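Local coordinates for amphinase-2 (Rana pipiens, PDB 2P7S), which hydrolyses RNA, including ribosomal RNA, as a secreted cytotoxic endonuclease of the pancreatic ribonuclease family, at residues A[25-30]-A[85-90]. Sequence-based numbering, arbitrary orientation.
Sequences NCNRTM and CKYSQS. With NAG (2-acetamido-2-deoxy-beta-D-glucopyranose), chain B.
With CG anti to the carbonyl carbon (chi1 -57°), the side chain of N27 swings its amide from the short helix 26-29 to the strand at 86-90, while Y87, turned about its first torsion in the same sense (chi1 -55°), turns its ring toward N27 and M30. The two amide ends of N27 then do different work. OD1 accepts from the backbone N of Y87 at 2.8 Å, nearly along its C=O axis, and lies at the edge of the tyrosine ring, in its plane; ND2 carries the N-linked glycan through a 1.4 Å bond to C1 of NAG. The hydrogen bond thus fixes the rotation of the glycosylated amide. The sugar extends over the strand, its C5 3.5 Å from Y87 O, while its acetamido methyl C8 lies 3.2 Å from ND2 of N25, which caps the helix through weak bonds from OD1 to N27 N and R28 N. CD of K86 sits over the face of the N27 amide, 3.7 Å from its CG.

M30, bent at chi2 and chi3, crosses Y87 at about a right angle and sets CG over one ring face, 3.8 Å from the centroid, a CH-pi contact; SD makes a longer, oblique Met-aromatic contact. A leucine at Y87 lacks the ring and the hydroxyl that bonds to K42 O, and would probably leave the helix looser on the strand. Farther along, the extended Q89 packs against SG of C26 and offers OE1 to C26 N in a weak, 3.4 Å bond.

In this pancreatic ribonuclease fold, the C26-C79 disulfide ties the helix to strand 74-83, which pairs antiparallel with strand 86-101, and M30 also touches F47 and N45, the latter probably part of the substrate site, on strand 45-49.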
loop_
_atom_site.group_PDB
_atom_site.type_symbol
_atom_site.label_atom_id
_atom_site.label_comp_id
_atom_site.label_asym_id
_atom_site.label_seq_id
_atom_site.Cartn_x
_atom_site.Cartn_y
_atom_site.Cartn_z
ATOM N N ASN A 25 0.092 -6.267 -12.345
ATOM C CA ASN A 25 -0.799 -7.408 -12.486
ATOM C C ASN A 25 -1.027 -8.042 -11.130
ATOM O O ASN A 25 -0.121 -8.646 -10.552
ATOM C CB ASN A 25 -0.198 -8.448 -13.438
ATOM C CG ASN A 25 -1.171 -9.565 -13.764
ATOM O OD1 ASN A 25 -1.930 -10.009 -12.907
ATOM N ND2 ASN A 25 -1.143 -10.037 -15.004
ATOM N N CYS A 26 -2.243 -7.900 -10.618
ATOM C CA CYS A 26 -2.583 -8.473 -9.326
ATOM C C CYS A 26 -2.287 -9.971 -9.241
ATOM O O CYS A 26 -1.777 -10.455 -8.230
ATOM C CB CYS A 26 -4.064 -8.249 -9.026
ATOM S SG CYS A 26 -4.507 -6.536 -8.584
ATOM N N ASN A 27 -2.621 -10.709 -10.293
ATOM C CA ASN A 27 -2.398 -12.152 -10.281
ATOM C C ASN A 27 -0.940 -12.516 -10.100
ATOM O O ASN A 27 -0.620 -13.571 -9.554
ATOM C CB ASN A 27 -2.948 -12.782 -11.559
ATOM C CG ASN A 27 -4.407 -12.491 -11.743
ATOM O OD1 ASN A 27 -5.158 -12.471 -10.765
ATOM N ND2 ASN A 27 -4.824 -12.264 -12.985
ATOM N N ARG A 28 -0.058 -11.631 -10.547
ATOM C CA ARG A 28 1.377 -11.846 -10.425
ATOM C C ARG A 28 1.905 -11.452 -9.044
ATOM O O ARG A 28 2.473 -12.270 -8.325
ATOM C CB ARG A 28 2.125 -11.025 -11.483
ATOM C CG ARG A 28 3.646 -11.056 -11.332
ATOM C CD ARG A 28 4.320 -9.886 -12.051
ATOM N NE ARG A 28 4.135 -9.915 -13.504
ATOM C CZ ARG A 28 3.698 -8.884 -14.226
ATOM N NH1 ARG A 28 3.394 -7.735 -13.637
ATOM N NH2 ARG A 28 3.574 -8.993 -15.543
ATOM N N THR A 29 1.695 -10.193 -8.676
ATOM C CA THR A 29 2.205 -9.662 -7.420
ATOM C C THR A 29 1.557 -10.182 -6.138
ATOM O O THR A 29 2.252 -10.391 -5.141
ATOM C CB THR A 29 2.165 -8.125 -7.451
ATOM O OG1 THR A 29 2.787 -7.672 -8.661
ATOM C CG2 THR A 29 2.917 -7.545 -6.263
ATOM N N MET A 30 0.241 -10.391 -6.147
ATOM C CA MET A 30 -0.427 -10.924 -4.959
ATOM C C MET A 30 0.093 -12.336 -4.677
ATOM O O MET A 30 -0.053 -12.859 -3.571
ATOM C CB MET A 30 -1.949 -10.973 -5.156
ATOM C CG MET A 30 -2.656 -9.617 -5.122
ATOM S SD MET A 30 -2.400 -8.688 -3.581
ATOM C CE MET A 30 -3.496 -9.549 -2.451
ATOM N N CYS A 85 -6.997 -17.620 -6.223
ATOM C CA CYS A 85 -5.879 -16.678 -6.286
ATOM C C CYS A 85 -5.770 -15.803 -7.533
ATOM O O CYS A 85 -4.691 -15.314 -7.860
ATOM C CB CYS A 85 -4.562 -17.416 -6.045
ATOM S SG CYS A 85 -4.603 -18.443 -4.538
ATOM N N LYS A 86 -6.888 -15.612 -8.226
ATOM C CA LYS A 86 -6.947 -14.746 -9.403
ATOM C C LYS A 86 -7.862 -13.607 -8.947
ATOM O O LYS A 86 -8.949 -13.846 -8.413
ATOM C CB LYS A 86 -7.534 -15.495 -10.599
ATOM C CG LYS A 86 -6.625 -16.597 -11.141
ATOM C CD LYS A 86 -5.385 -16.008 -11.803
ATOM C CE LYS A 86 -4.562 -17.075 -12.512
ATOM N NZ LYS A 86 -3.926 -18.040 -11.566
ATOM N N TYR A 87 -7.429 -12.372 -9.172
ATOM C CA TYR A 87 -8.154 -11.202 -8.679
ATOM C C TYR A 87 -8.855 -10.237 -9.619
ATOM O O TYR A 87 -8.597 -10.201 -10.820
ATOM C CB TYR A 87 -7.200 -10.337 -7.856
ATOM C CG TYR A 87 -6.483 -11.024 -6.723
ATOM C CD1 TYR A 87 -5.512 -11.997 -6.964
ATOM C CD2 TYR A 87 -6.760 -10.676 -5.402
ATOM C CE1 TYR A 87 -4.833 -12.607 -5.904
ATOM C CE2 TYR A 87 -6.094 -11.273 -4.347
ATOM C CZ TYR A 87 -5.134 -12.234 -4.598
ATOM O OH TYR A 87 -4.481 -12.809 -3.536
ATOM N N SER A 88 -9.730 -9.427 -9.015
ATOM C CA SER A 88 -10.414 -8.346 -9.702
ATOM C C SER A 88 -9.451 -7.195 -9.401
ATOM O O SER A 88 -8.876 -7.133 -8.308
ATOM C CB SER A 88 -11.783 -8.053 -9.079
ATOM O OG SER A 88 -12.732 -9.024 -9.483
ATOM N N GLN A 89 -9.274 -6.297 -10.359
ATOM C CA GLN A 89 -8.338 -5.190 -10.213
ATOM C C GLN A 89 -9.013 -3.856 -10.493
ATOM O O GLN A 89 -9.744 -3.714 -11.476
ATOM C CB GLN A 89 -7.175 -5.400 -11.192
ATOM C CG GLN A 89 -6.100 -4.329 -11.209
ATOM C CD GLN A 89 -4.879 -4.753 -12.026
ATOM O OE1 GLN A 89 -4.588 -5.943 -12.150
ATOM N NE2 GLN A 89 -4.150 -3.778 -12.560
ATOM N N SER A 90 -8.761 -2.883 -9.624
ATOM C CA SER A 90 -9.328 -1.555 -9.796
ATOM C C SER A 90 -8.261 -0.522 -9.469
ATOM O O SER A 90 -7.430 -0.729 -8.590
ATOM C CB SER A 90 -10.540 -1.357 -8.881
ATOM O OG SER A 90 -10.144 -1.219 -7.536
HETATM C C1 NAG B . -6.178 -11.802 -13.220
HETATM C C2 NAG B . -6.237 -11.007 -14.531
HETATM C C3 NAG B . -7.674 -10.549 -14.790
HETATM C C4 NAG B . -8.588 -11.772 -14.810
HETATM C C5 NAG B . -8.468 -12.498 -13.463
HETATM C C6 NAG B . -9.341 -13.743 -13.363
HETATM C C7 NAG B . -4.650 -9.477 -15.510
HETATM C C8 NAG B . -3.777 -8.244 -15.347
HETATM N N2 NAG B . -5.355 -9.858 -14.449
HETATM O O3 NAG B . -7.752 -9.859 -16.028
HETATM O O4 NAG B . -9.950 -11.363 -15.041
HETATM O O5 NAG B . -7.098 -12.911 -13.251
HETATM O O6 NAG B . -8.967 -14.713 -14.330
HETATM O O7 NAG B . -4.685 -10.068 -16.590
#